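Local coordinates for protein putative ABC transporter (Thermobispora bispora, PDB 4PE6) that probably binds a carbohydrate or related sugar acid as the solute-binding component of an ABC transporter, at residues 19-24 against 82-87; 108-113 against 269-274; 124-129 against 286-291; 235-240 against 254-259. All blocks are in the same frame, centred on the assembly; numbering follows the deposited sequence.

Contact 1: 19-24 against 82-87; sequences PFIALS and PDALLI
Asp83 starts this contact where strand 84-87 begins. Its CB points toward 19-24 and lies 3.6 Å from Phe20 O. CG is anti to its own carbonyl carbon (chi1 -64°), which brings OD2 up to Pro19 CA. At the tip, OD2 accepts a bond of 2.8 Å from Phe20 N. The bond is nearly straight and uses the anti lone pair of OD2. Phe20 O answers by taking Asp83 N at 2.8 Å, in the carbonyl plane. It also takes a weak bond from Ala84 N.

Beyond this end the segments run as parallel neighbours, with axes 21° apart. Ala22 turns both its N-H and its C=O to 82-87: N donates to Ala84 O, and O accepts from Leu86 N. Ser24 N then reaches Leu86 O at 2.8 Å, almost along the C=O axis. The pair belongs to the parallel sheet of the first lobe of a type I periplasmic binding protein. Strand 20-25 lies between strands 55-60 and 84-88, and helix 67-78 joins those two.

Ala22 CB meets Pro82 CB and Leu85 CD1 on the face covered by helix 67-78. Ile21 lies on the other face, toward helix 263-275. Its CD1 touches Ala84 CB at 3.8 Å. The Ile21 and Leu86 side chains cross obliquely, CG2 meeting CD1. Pro82 CB lies over one face of the Phe20 ring, a CH-pi contact of 4.1 Å to the centroid.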
loop_
_atom_site.group_PDB
_atom_site.type_symbol
_atom_site.label_atom_id
_atom_site.label_comp_id
_atom_site.label_asym_id
_atom_site.label_seq_id
_atom_site.Cartn_x
_atom_site.Cartn_y
_atom_site.Cartn_z
ATOM N N PRO A 19 5.899 -26.711 -3.428
ATOM C CA PRO A 19 4.883 -25.866 -4.053
ATOM C C PRO A 19 5.341 -24.741 -4.998
ATOM O O PRO A 19 6.407 -24.148 -4.824
ATOM C CB PRO A 19 4.148 -25.250 -2.865
ATOM C CG PRO A 19 4.965 -25.567 -1.662
ATOM C CD PRO A 19 5.716 -26.804 -1.974
ATOM N N PHE A 20 4.459 -24.443 -5.949
ATOM C CA PHE A 20 4.586 -23.325 -6.877
ATOM C C PHE A 20 3.650 -22.203 -6.403
ATOM O O PHE A 20 2.423 -22.364 -6.387
ATOM C CB PHE A 20 4.262 -23.808 -8.296
ATOM C CG PHE A 20 4.131 -22.716 -9.332
ATOM C CD1 PHE A 20 4.820 -21.504 -9.229
ATOM C CD2 PHE A 20 3.334 -22.928 -10.444
ATOM C CE1 PHE A 20 4.680 -20.523 -10.197
ATOM C CE2 PHE A 20 3.189 -21.951 -11.419
ATOM C CZ PHE A 20 3.865 -20.745 -11.297
ATOM N N ILE A 21 4.249 -21.086 -5.991
ATOM C CA ILE A 21 3.510 -19.891 -5.531
ATOM C C ILE A 21 3.512 -18.818 -6.633
ATOM O O ILE A 21 4.571 -18.337 -7.027
ATOM C CB ILE A 21 4.156 -19.271 -4.278
ATOM C CG1 ILE A 21 4.408 -20.339 -3.190
ATOM C CG2 ILE A 21 3.305 -18.126 -3.750
ATOM C CD1 ILE A 21 3.161 -21.081 -2.740
ATOM N N ALA A 22 2.328 -18.471 -7.146
ATOM C CA ALA A 22 2.188 -17.453 -8.180
ATOM C C ALA A 22 1.662 -16.163 -7.549
ATOM O O ALA A 22 0.840 -16.221 -6.650
ATOM C CB ALA A 22 1.232 -17.950 -9.246
ATOM N N LEU A 23 2.164 -15.017 -7.997
ATOM C CA LEU A 23 1.669 -13.708 -7.540
ATOM C C LEU A 23 1.209 -12.882 -8.737
ATOM O O LEU A 23 1.977 -12.639 -9.695
ATOM C CB LEU A 23 2.732 -12.958 -6.741
ATOM C CG LEU A 23 2.292 -11.675 -6.024
ATOM C CD1 LEU A 23 3.226 -11.376 -4.849
ATOM C CD2 LEU A 23 2.220 -10.472 -6.945
ATOM N N SER A 24 -0.037 -12.438 -8.680
ATOM C CA SER A 24 -0.608 -11.578 -9.717
ATOM C C SER A 24 -0.873 -10.201 -9.111
ATOM O O SER A 24 -1.610 -10.070 -8.122
ATOM C CB SER A 24 -1.916 -12.161 -10.254
ATOM O OG SER A 24 -2.614 -11.208 -11.025
ATOM N N PRO A 82 -0.230 -23.475 -10.461
ATOM C CA PRO A 82 0.281 -23.053 -9.183
ATOM C C PRO A 82 -0.475 -23.739 -8.034
ATOM O O PRO A 82 -1.652 -24.049 -8.149
ATOM C CB PRO A 82 0.023 -21.550 -9.195
ATOM C CG PRO A 82 -1.253 -21.417 -9.983
ATOM C CD PRO A 82 -1.154 -22.483 -11.047
ATOM N N ASP A 83 0.221 -23.954 -6.933
ATOM C CA ASP A 83 -0.411 -24.488 -5.713
ATOM C C ASP A 83 -1.127 -23.415 -4.888
ATOM O O ASP A 83 -2.107 -23.686 -4.175
ATOM C CB ASP A 83 0.674 -25.194 -4.904
ATOM C CG ASP A 83 1.230 -26.382 -5.649
ATOM O OD1 ASP A 83 0.447 -27.323 -5.892
ATOM O OD2 ASP A 83 2.412 -26.357 -6.048
ATOM N N ALA A 84 -0.593 -22.207 -4.954
ATOM C CA ALA A 84 -1.208 -21.019 -4.347
ATOM C C ALA A 84 -1.022 -19.839 -5.270
ATOM O O ALA A 84 -0.016 -19.745 -6.011
ATOM C CB ALA A 84 -0.591 -20.724 -2.981
ATOM N N LEU A 85 -1.980 -18.932 -5.195
ATOM C CA LEU A 85 -2.019 -17.742 -5.987
ATOM C C LEU A 85 -2.244 -16.563 -5.043
ATOM O O LEU A 85 -3.229 -16.543 -4.280
ATOM C CB LEU A 85 -3.162 -17.851 -7.010
ATOM C CG LEU A 85 -3.383 -16.623 -7.878
ATOM C CD1 LEU A 85 -2.167 -16.330 -8.763
ATOM C CD2 LEU A 85 -4.656 -16.817 -8.710
ATOM N N LEU A 86 -1.301 -15.625 -5.040
ATOM C CA LEU A 86 -1.415 -14.401 -4.249
ATOM C C LEU A 86 -1.848 -13.273 -5.152
ATOM O O LEU A 86 -1.254 -13.066 -6.235
ATOM C CB LEU A 86 -0.074 -14.042 -3.597
ATOM C CG LEU A 86 0.705 -15.198 -2.963
ATOM C CD1 LEU A 86 1.975 -14.702 -2.282
ATOM C CD2 LEU A 86 -0.139 -15.969 -1.980
ATOM N N ILE A 87 -2.875 -12.536 -4.746
ATOM C CA ILE A 87 -3.457 -11.551 -5.665
ATOM C C ILE A 87 -3.577 -10.171 -5.044
ATOM O O ILE A 87 -4.212 -10.008 -3.984
ATOM C CB ILE A 87 -4.860 -11.949 -6.166
ATOM C CG1 ILE A 87 -4.833 -13.320 -6.808
ATOM C CG2 ILE A 87 -5.395 -10.874 -7.115
ATOM C CD1 ILE A 87 -6.215 -13.834 -7.145
#

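Contact 2: 108-113 against 269-274; sequences KVVVFD and WAALDL. With LTH ((2R,3S)-2,3,4-trihydroxybutanoic acid), chain C.
The flat group at work in 108-113 is the Asp113 carboxylate, and what it meets is the bound trihydroxybutanoic acid. Ligand O4 donates to Asp113 OD1 at 2.5 Å. Ligand O2 donates to Asp113 OD2 at 2.6 Å. Each oxygen has a second donor: Gln263 NE2 for OD1 and Asn88 ND2 for OD2. The carboxylate is placed by CG standing anti to the backbone N (chi1 -174°). The residue itself has a left-handed backbone conformation (phi 52°, psi 38°) just past the end of the strand.

The contact with helix 269-274 lies well back from this site and is made of aliphatic groups. The helix runs roughly antiparallel to strand 108-112, with the axes 8.7 Å apart at closest. Val110 points at it. Its CG2, anti to the carbonyl carbon, is the branch that touches. CG2 meets Leu274 CD1 at 4.0 Å, crossing obliquely, and reaches the Ala270 and Ala271 methyl groups more loosely. Lys108 also points toward the helix. Its CG lies 4.1 Å from Leu274 CB. Bent at chi2, the chain crosses Leu274 obliquely, and CE comes to 3.9 Å from Leu274 O.

This is helix-on-sheet packing of the alpha/beta fold in the first lobe. No hydrogen bond joins strand and helix. They meet through apolar groups alone, apart from the approach of Lys108 CE to Leu274 O. At the far end of 108-113, Asp113 has two donors on each oxygen, which is consistent with an ionised carboxylate.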
loop_
_atom_site.group_PDB
_atom_site.type_symbol
_atom_site.label_atom_id
_atom_site.label_comp_id
_atom_site.label_asym_id
_atom_site.label_seq_id
_atom_site.Cartn_x
_atom_site.Cartn_y
_atom_site.Cartn_z
ATOM N N LYS A 108 -4.996 -22.582 -3.647
ATOM C CA LYS A 108 -5.213 -21.748 -2.472
ATOM C C LYS A 108 -5.039 -20.301 -2.903
ATOM O O LYS A 108 -4.037 -19.950 -3.560
ATOM C CB LYS A 108 -4.209 -22.077 -1.340
ATOM C CG LYS A 108 -4.353 -23.449 -0.699
ATOM C CD LYS A 108 -5.806 -23.690 -0.299
ATOM C CE LYS A 108 -5.975 -24.656 0.844
ATOM N NZ LYS A 108 -6.135 -26.051 0.424
ATOM N N VAL A 109 -5.987 -19.451 -2.536
ATOM C CA VAL A 109 -5.970 -18.073 -3.007
ATOM C C VAL A 109 -5.919 -17.123 -1.833
ATOM O O VAL A 109 -6.789 -17.148 -0.973
ATOM C CB VAL A 109 -7.201 -17.777 -3.900
ATOM C CG1 VAL A 109 -7.256 -16.304 -4.263
ATOM C CG2 VAL A 109 -7.161 -18.647 -5.146
ATOM N N VAL A 110 -4.859 -16.316 -1.784
ATOM C CA VAL A 110 -4.740 -15.239 -0.831
ATOM C C VAL A 110 -4.813 -13.920 -1.567
ATOM O O VAL A 110 -3.932 -13.582 -2.388
ATOM C CB VAL A 110 -3.413 -15.313 -0.047
ATOM C CG1 VAL A 110 -3.347 -14.210 0.985
ATOM C CG2 VAL A 110 -3.255 -16.680 0.609
ATOM N N VAL A 111 -5.894 -13.192 -1.314
ATOM C CA VAL A 111 -6.009 -11.825 -1.765
ATOM C C VAL A 111 -5.321 -10.955 -0.723
ATOM O O VAL A 111 -5.610 -11.067 0.473
ATOM C CB VAL A 111 -7.482 -11.431 -1.892
ATOM C CG1 VAL A 111 -7.636 -9.924 -2.083
ATOM C CG2 VAL A 111 -8.141 -12.221 -3.022
ATOM N N PHE A 112 -4.404 -10.099 -1.149
ATOM C CA PHE A 112 -3.704 -9.246 -0.204
ATOM C C PHE A 112 -3.720 -7.788 -0.613
ATOM O O PHE A 112 -3.982 -7.461 -1.768
ATOM C CB PHE A 112 -2.274 -9.731 0.106
ATOM C CG PHE A 112 -1.313 -9.531 -1.019
ATOM C CD1 PHE A 112 -1.268 -10.437 -2.055
ATOM C CD2 PHE A 112 -0.493 -8.420 -1.061
ATOM C CE1 PHE A 112 -0.368 -10.272 -3.109
ATOM C CE2 PHE A 112 0.382 -8.236 -2.105
ATOM C CZ PHE A 112 0.442 -9.151 -3.128
ATOM N N ASP A 113 -3.464 -6.923 0.360
ATOM C CA ASP A 113 -3.508 -5.477 0.191
ATOM C C ASP A 113 -4.824 -5.031 -0.422
ATOM O O ASP A 113 -4.866 -4.109 -1.249
ATOM C CB ASP A 113 -2.323 -5.017 -0.678
ATOM C CG ASP A 113 -2.216 -3.506 -0.772
ATOM O OD1 ASP A 113 -2.336 -2.850 0.274
ATOM O OD2 ASP A 113 -2.005 -2.977 -1.901
ATOM N N TRP A 269 3.617 -16.439 3.503
ATOM C CA TRP A 269 3.585 -17.302 4.690
ATOM C C TRP A 269 2.192 -17.856 4.924
ATOM O O TRP A 269 2.040 -19.029 5.238
ATOM C CB TRP A 269 4.093 -16.588 5.932
ATOM C CG TRP A 269 5.541 -16.142 5.800
ATOM C CD1 TRP A 269 6.023 -14.899 6.013
ATOM C CD2 TRP A 269 6.661 -16.944 5.412
ATOM N NE1 TRP A 269 7.383 -14.859 5.789
ATOM C CE2 TRP A 269 7.798 -16.099 5.402
ATOM C CE3 TRP A 269 6.818 -18.293 5.068
ATOM C CZ2 TRP A 269 9.077 -16.558 5.073
ATOM C CZ3 TRP A 269 8.100 -18.762 4.765
ATOM C CH2 TRP A 269 9.210 -17.882 4.746
ATOM N N ALA A 270 1.175 -17.027 4.746
ATOM C CA ALA A 270 -0.203 -17.521 4.786
ATOM C C ALA A 270 -0.434 -18.674 3.801
ATOM O O ALA A 270 -0.993 -19.710 4.150
ATOM C CB ALA A 270 -1.177 -16.385 4.515
ATOM N N ALA A 271 -0.000 -18.495 2.559
ATOM C CA ALA A 271 -0.172 -19.533 1.548
ATOM C C ALA A 271 0.494 -20.844 1.957
ATOM O O ALA A 271 -0.100 -21.913 1.790
ATOM C CB ALA A 271 0.337 -19.059 0.192
ATOM N N LEU A 272 1.720 -20.768 2.475
ATOM C CA LEU A 272 2.438 -21.960 2.850
ATOM C C LEU A 272 1.741 -22.668 4.020
ATOM O O LEU A 272 1.687 -23.885 4.043
ATOM C CB LEU A 272 3.879 -21.653 3.233
ATOM C CG LEU A 272 4.761 -21.121 2.110
ATOM C CD1 LEU A 272 6.187 -20.984 2.631
ATOM C CD2 LEU A 272 4.734 -21.999 0.882
ATOM N N ASP A 273 1.174 -21.908 4.941
ATOM C CA ASP A 273 0.440 -22.521 6.062
ATOM C C ASP A 273 -0.843 -23.183 5.560
ATOM O O ASP A 273 -1.206 -24.296 5.988
ATOM C CB ASP A 273 0.176 -21.503 7.176
ATOM C CG ASP A 273 1.375 -21.377 8.151
ATOM O OD1 ASP A 273 2.362 -22.125 7.982
ATOM O OD2 ASP A 273 1.337 -20.558 9.089
ATOM N N LEU A 274 -1.491 -22.518 4.613
ATOM C CA LEU A 274 -2.691 -23.051 3.989
ATOM C C LEU A 274 -2.376 -24.372 3.296
ATOM O O LEU A 274 -3.143 -25.344 3.397
ATOM C CB LEU A 274 -3.262 -22.033 3.003
ATOM C CG LEU A 274 -4.005 -20.839 3.628
ATOM C CD1 LEU A 274 -4.530 -19.939 2.536
ATOM C CD2 LEU A 274 -5.155 -21.262 4.515
HETATM O O1 LTH C . 0.280 2.436 -2.601
HETATM C C1 LTH C . -0.223 1.388 -3.149
HETATM O O LTH C . -0.045 1.018 -4.330
HETATM C C2 LTH C . -1.056 0.429 -2.263
HETATM O O2 LTH C . -1.592 -0.668 -3.044
HETATM C C3 LTH C . -2.225 1.136 -1.609
HETATM O O3 LTH C . -3.072 1.698 -2.609
HETATM C C4 LTH C . -3.040 0.107 -0.801
HETATM O O4 LTH C . -2.166 -0.349 0.266
#

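Contact 3: 124-129 against 286-291; sequences LQNSFV and FPIVLI
The backbones of 124-129 and 286-291 run side by side only briefly. One hydrogen bond joins them: Phe286 N donates to Gln125 O at 2.8 Å, from above the carbonyl plane. Asn126 CA adds a CA-H...O contact of 3.3 Å to Phe286 O. The chains then part, and two waters fill in. One accepts from Ser127 N and donates to Phe286 O. The other links Asn126 ND2 to Pro287 O. These segments correspond to two of the interlobe crossings of the type I periplasmic binding protein fold, where the chain passes between the lobes. Strand 122-126 leads here into helix 128-142, with Ser127 as N-cap through its OG to Asp130 N.

Asn126 turns its amide toward 286-288. ND2 bonds back to Gln125 O at 3.0 Å, so that carbonyl is gripped by two donors. OD1 takes Asp260 N from the neighbouring crossing. Asn126 CB meets Ile288 CG2 at 3.6 Å, and the same methyl also touches Ser127 O.

Leu124 packs over one face of the Phe286 ring. Its CD1 lies offset toward the rim, 4.2 Å from the centroid, in a CH-pi contact. Trp313 meets the Phe286 ring edge-to-face.

Gln125 leans forward along its own chain, and its NE2 donates to Asn126 O at 3.0 Å. That oxygen has another neighbour in Phe128, a residue of the ligand pocket: Asn126 O stands 3.4 Å above the centre of the Phe128 ring.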
loop_
_atom_site.group_PDB
_atom_site.type_symbol
_atom_site.label_atom_id
_atom_site.label_comp_id
_atom_site.label_asym_id
_atom_site.label_seq_id
_atom_site.Cartn_x
_atom_site.Cartn_y
_atom_site.Cartn_z
ATOM N N LEU A 124 -5.879 -10.815 3.356
ATOM C CA LEU A 124 -4.849 -10.293 4.237
ATOM C C LEU A 124 -4.609 -8.852 3.836
ATOM O O LEU A 124 -4.104 -8.584 2.756
ATOM C CB LEU A 124 -3.560 -11.099 4.121
ATOM C CG LEU A 124 -2.517 -10.794 5.210
ATOM C CD1 LEU A 124 -1.627 -12.009 5.393
ATOM C CD2 LEU A 124 -1.667 -9.541 4.913
ATOM N N GLN A 125 -4.989 -7.936 4.707
ATOM C CA GLN A 125 -5.024 -6.521 4.372
ATOM C C GLN A 125 -4.336 -5.675 5.428
ATOM O O GLN A 125 -3.747 -6.198 6.377
ATOM C CB GLN A 125 -6.487 -6.091 4.161
ATOM C CG GLN A 125 -7.318 -6.070 5.444
ATOM C CD GLN A 125 -8.683 -5.494 5.198
ATOM O OE1 GLN A 125 -9.647 -6.225 5.107
ATOM N NE2 GLN A 125 -8.763 -4.175 5.030
ATOM N N ASN A 126 -4.399 -4.367 5.251
ATOM C CA ASN A 126 -4.086 -3.415 6.290
ATOM C C ASN A 126 -5.343 -2.595 6.524
ATOM O O ASN A 126 -6.269 -2.594 5.693
ATOM C CB ASN A 126 -2.965 -2.439 5.855
ATOM C CG ASN A 126 -1.539 -3.013 5.936
ATOM O OD1 ASN A 126 -0.580 -2.284 5.636
ATOM N ND2 ASN A 126 -1.385 -4.290 6.266
ATOM N N SER A 127 -5.360 -1.834 7.610
ATOM C CA SER A 127 -6.465 -0.864 7.823
ATOM C C SER A 127 -6.287 0.382 6.952
ATOM O O SER A 127 -5.593 1.329 7.314
ATOM C CB SER A 127 -6.597 -0.437 9.271
ATOM O OG SER A 127 -7.603 0.558 9.378
ATOM N N PHE A 128 -6.969 0.384 5.819
ATOM C CA PHE A 128 -6.958 1.537 4.932
ATOM C C PHE A 128 -7.634 2.726 5.586
ATOM O O PHE A 128 -7.208 3.861 5.390
ATOM C CB PHE A 128 -7.557 1.165 3.591
ATOM C CG PHE A 128 -6.938 -0.063 3.011
ATOM C CD1 PHE A 128 -5.562 -0.099 2.770
ATOM C CD2 PHE A 128 -7.681 -1.194 2.778
ATOM C CE1 PHE A 128 -4.964 -1.245 2.272
ATOM C CE2 PHE A 128 -7.088 -2.329 2.269
ATOM C CZ PHE A 128 -5.730 -2.361 2.028
ATOM N N VAL A 129 -8.634 2.455 6.424
ATOM C CA VAL A 129 -9.266 3.513 7.177
ATOM C C VAL A 129 -8.272 4.214 8.102
ATOM O O VAL A 129 -8.236 5.436 8.147
ATOM C CB VAL A 129 -10.466 3.005 7.982
ATOM C CG1 VAL A 129 -10.970 4.095 8.911
ATOM C CG2 VAL A 129 -11.582 2.576 7.025
ATOM N N PHE A 286 -3.480 -6.897 9.053
ATOM C CA PHE A 286 -2.103 -6.682 9.451
ATOM C C PHE A 286 -1.830 -5.160 9.564
ATOM O O PHE A 286 -2.644 -4.343 9.105
ATOM C CB PHE A 286 -1.155 -7.345 8.431
ATOM C CG PHE A 286 -0.866 -8.797 8.719
ATOM C CD1 PHE A 286 -1.887 -9.721 8.809
ATOM C CD2 PHE A 286 0.441 -9.233 8.895
ATOM C CE1 PHE A 286 -1.630 -11.058 9.083
ATOM C CE2 PHE A 286 0.711 -10.569 9.166
ATOM C CZ PHE A 286 -0.325 -11.486 9.276
ATOM N N PRO A 287 -0.697 -4.776 10.172
ATOM C CA PRO A 287 -0.455 -3.376 10.499
ATOM C C PRO A 287 0.129 -2.537 9.379
ATOM O O PRO A 287 1.026 -2.977 8.652
ATOM C CB PRO A 287 0.561 -3.450 11.650
ATOM C CG PRO A 287 1.307 -4.723 11.386
ATOM C CD PRO A 287 0.257 -5.665 10.867
ATOM N N ILE A 288 -0.346 -1.297 9.310
ATOM C CA ILE A 288 0.238 -0.286 8.426
ATOM C C ILE A 288 1.619 0.160 8.961
ATOM O O ILE A 288 2.075 -0.325 10.003
ATOM C CB ILE A 288 -0.688 0.939 8.312
ATOM C CG1 ILE A 288 -0.916 1.574 9.695
ATOM C CG2 ILE A 288 -2.017 0.571 7.642
ATOM C CD1 ILE A 288 -1.603 2.929 9.639
ATOM N N VAL A 289 2.270 1.073 8.231
ATOM C CA VAL A 289 3.573 1.639 8.602
ATOM C C VAL A 289 3.404 3.142 8.822
ATOM O O VAL A 289 3.415 3.942 7.875
ATOM C CB VAL A 289 4.668 1.395 7.527
ATOM C CG1 VAL A 289 6.019 1.869 8.037
ATOM C CG2 VAL A 289 4.732 -0.082 7.142
ATOM N N LEU A 290 3.209 3.517 10.080
ATOM C CA LEU A 290 3.124 4.921 10.469
ATOM C C LEU A 290 4.512 5.363 10.954
ATOM O O LEU A 290 5.043 4.788 11.889
ATOM C CB LEU A 290 2.077 5.083 11.571
ATOM C CG LEU A 290 1.973 6.436 12.282
ATOM C CD1 LEU A 290 1.413 7.499 11.354
ATOM C CD2 LEU A 290 1.127 6.285 13.553
ATOM N N ILE A 291 5.084 6.368 10.307
ATOM C CA ILE A 291 6.392 6.892 10.687
ATOM C C ILE A 291 6.196 8.243 11.360
ATOM O O ILE A 291 6.131 9.269 10.707
ATOM C CB ILE A 291 7.334 6.999 9.476
ATOM C CG1 ILE A 291 7.463 5.623 8.825
ATOM C CG2 ILE A 291 8.714 7.484 9.907
ATOM C CD1 ILE A 291 8.250 5.620 7.539
HETATM O O HOH W 1 1.209 -5.335 7.448
HETATM O O HOH W 2 -3.697 -1.929 9.759
#

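Contact 4: 235-240 against 254-259; sequences FETNGR and SVAVMS. With LTH ((2R,3S)-2,3,4-trihydroxybutanoic acid), chain C.
Thr237 and Met258, here selenomethionine, point toward each other and cross obliquely. Thr237 OG1 stands in the crowded position between the backbone N and carbonyl carbon (chi1 48°). This puts OG1 3.6 Å from Met258 SE. The CG2 branch lies over the start of the same side chain, 3.8 Å from Met258 CG. The Met258 chain is extended at chi2 and bent at chi3, so its CE ends 3.6 Å from ligand O1. Thr237 thus backs a pocket residue. A water accepts from Thr237 OG1 at 2.7 Å and donates to Ser259 O. The next residue reaches the ligand directly: Ser259 OG donates to ligand O4 at 2.6 Å. Thr237 N is buried with no partner in the model.

At the other end Phe235 CE2 comes 3.6 Å from Ser254 CB. Phe235 CB and Ala256 CB meet more loosely. The one direct hydrogen bond across the segments runs from Phe235 N to Val255 O, 2.8 Å and nearly along the C=O axis. Farther on, a water bridges Val257 N and Phe235 O.

The contact closes a beta-alpha-beta unit of strand 232-235, helix 239-247 and strand 255-258. Asn238 is the N-cap of the helix, through OD1 to Ala241 N. Helix 239-247 covers Phe235 and Ala256, while Trp131 of helix 128-142 touches Val257 and Met258.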
loop_
_atom_site.group_PDB
_atom_site.type_symbol
_atom_site.label_atom_id
_atom_site.label_comp_id
_atom_site.label_asym_id
_atom_site.label_seq_id
_atom_site.Cartn_x
_atom_site.Cartn_y
_atom_site.Cartn_z
ATOM N N PHE A 235 4.017 12.293 2.806
ATOM C CA PHE A 235 5.175 11.734 2.158
ATOM C C PHE A 235 5.077 10.247 1.915
ATOM O O PHE A 235 4.457 9.512 2.679
ATOM C CB PHE A 235 6.423 11.970 3.017
ATOM C CG PHE A 235 6.921 13.370 2.963
ATOM C CD1 PHE A 235 7.410 13.890 1.772
ATOM C CD2 PHE A 235 6.939 14.160 4.095
ATOM C CE1 PHE A 235 7.883 15.184 1.709
ATOM C CE2 PHE A 235 7.422 15.463 4.032
ATOM C CZ PHE A 235 7.892 15.966 2.839
ATOM N N GLU A 236 5.774 9.836 0.865
ATOM C CA GLU A 236 6.275 8.462 0.706
ATOM C C GLU A 236 6.974 8.021 1.982
ATOM O O GLU A 236 7.651 8.826 2.628
ATOM C CB GLU A 236 7.319 8.401 -0.417
ATOM C CG GLU A 236 6.801 8.694 -1.813
ATOM C CD GLU A 236 6.759 10.163 -2.185
ATOM O OE1 GLU A 236 6.945 11.029 -1.312
ATOM O OE2 GLU A 236 6.509 10.451 -3.371
ATOM N N THR A 237 6.863 6.742 2.310
ATOM C CA THR A 237 7.598 6.149 3.422
ATOM C C THR A 237 8.887 5.542 2.886
ATOM O O THR A 237 9.299 4.471 3.314
ATOM C CB THR A 237 6.755 5.068 4.119
ATOM O OG1 THR A 237 6.193 4.202 3.129
ATOM C CG2 THR A 237 5.643 5.713 4.952
ATOM N N ASN A 238 9.521 6.220 1.922
ATOM C CA ASN A 238 10.740 5.701 1.338
ATOM C C ASN A 238 11.950 6.516 1.806
ATOM O O ASN A 238 11.797 7.531 2.483
ATOM C CB ASN A 238 10.644 5.582 -0.204
ATOM C CG ASN A 238 10.617 6.914 -0.937
ATOM O OD1 ASN A 238 10.749 7.992 -0.359
ATOM N ND2 ASN A 238 10.446 6.835 -2.248
ATOM N N GLY A 239 13.141 6.042 1.470
ATOM C CA GLY A 239 14.378 6.711 1.889
ATOM C C GLY A 239 14.493 8.148 1.415
ATOM O O GLY A 239 14.950 9.013 2.153
ATOM N N ARG A 240 14.089 8.406 0.178
ATOM C CA ARG A 240 14.239 9.731 -0.420
ATOM C C ARG A 240 13.336 10.777 0.255
ATOM O O ARG A 240 13.763 11.916 0.502
ATOM C CB ARG A 240 13.923 9.665 -1.917
ATOM C CG ARG A 240 13.975 11.016 -2.633
ATOM C CD ARG A 240 13.646 10.870 -4.108
ATOM N NE ARG A 240 14.613 9.995 -4.777
ATOM C CZ ARG A 240 14.397 8.737 -5.145
ATOM N NH1 ARG A 240 13.214 8.134 -4.939
ATOM N NH2 ARG A 240 15.379 8.066 -5.730
ATOM N N SER A 254 3.589 18.072 7.864
ATOM C CA SER A 254 3.768 16.946 6.955
ATOM C C SER A 254 3.792 15.648 7.732
ATOM O O SER A 254 4.185 15.635 8.889
ATOM C CB SER A 254 5.019 17.119 6.091
ATOM O OG SER A 254 4.803 18.153 5.139
ATOM N N VAL A 255 3.306 14.569 7.112
ATOM C CA VAL A 255 3.278 13.230 7.735
ATOM C C VAL A 255 3.843 12.179 6.789
ATOM O O VAL A 255 4.027 12.434 5.594
ATOM C CB VAL A 255 1.865 12.828 8.172
ATOM C CG1 VAL A 255 1.377 13.773 9.249
ATOM C CG2 VAL A 255 0.915 12.794 6.968
ATOM N N ALA A 256 4.158 11.013 7.335
ATOM C CA ALA A 256 4.615 9.876 6.544
ATOM C C ALA A 256 3.971 8.607 7.052
ATOM O O ALA A 256 4.384 8.047 8.087
ATOM C CB ALA A 256 6.133 9.752 6.615
ATOM N N VAL A 257 2.952 8.157 6.333
ATOM C CA VAL A 257 2.212 6.933 6.680
ATOM C C VAL A 257 1.744 6.221 5.398
ATOM O O VAL A 257 1.313 6.862 4.441
ATOM C CB VAL A 257 1.020 7.250 7.624
ATOM C CG1 VAL A 257 0.106 8.318 7.023
ATOM C CG2 VAL A 257 0.241 5.986 7.961
HETATM N N MSE A 258 1.876 4.901 5.353
HETATM C CA MSE A 258 1.370 4.093 4.242
HETATM C C MSE A 258 1.096 2.716 4.772
HETATM O O MSE A 258 1.516 2.354 5.881
HETATM C CB MSE A 258 2.382 3.941 3.080
HETATM C CG MSE A 258 2.765 5.261 2.457
HETATM SE SE MSE A 258 3.689 5.038 0.730
HETATM C CE MSE A 258 2.096 4.693 -0.404
ATOM N N SER A 259 0.361 1.944 3.991
ATOM C CA SER A 259 0.284 0.503 4.157
ATOM C C SER A 259 1.658 -0.149 4.036
ATOM O O SER A 259 2.637 0.488 3.571
ATOM C CB SER A 259 -0.666 -0.088 3.117
ATOM O OG SER A 259 -0.207 0.216 1.800
HETATM O O1 LTH C . 0.280 2.436 -2.601
HETATM C C1 LTH C . -0.223 1.388 -3.149
HETATM O O LTH C . -0.045 1.018 -4.330
HETATM C C2 LTH C . -1.056 0.429 -2.263
HETATM O O2 LTH C . -1.592 -0.668 -3.044
HETATM C C3 LTH C . -2.225 1.136 -1.609
HETATM O O3 LTH C . -3.072 1.698 -2.609
HETATM C C4 LTH C . -3.040 0.107 -0.801
HETATM O O4 LTH C . -2.166 -0.349 0.266
HETATM O O HOH W 3 1.823 9.506 3.680
HETATM O O HOH W 4 5.211 1.856 3.958
#

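Each contact includes a strand or strand end from the sheets of the two lobes, which run together through strand 283-290. Contacts 1 and 2 lie in the buried core of the first lobe and touch, since strands 84-88 and 108-112 are neighbours. Contact 1 is held by backbone bonds, contact 2 by apolar packing. Contact 3, only partly buried, combines one backbone bond, waters and an amide with a leucine packed on a phenylalanine ring. Contact 4 is buried in the second lobe. Backbone bonds join contact 3 to contact 2 through 111-113 and 124, and to contact 4 through 256-258 and 289-291. Contacts 2 and 4 share the ligand, whose O4 meets both Asp113 and Ser259.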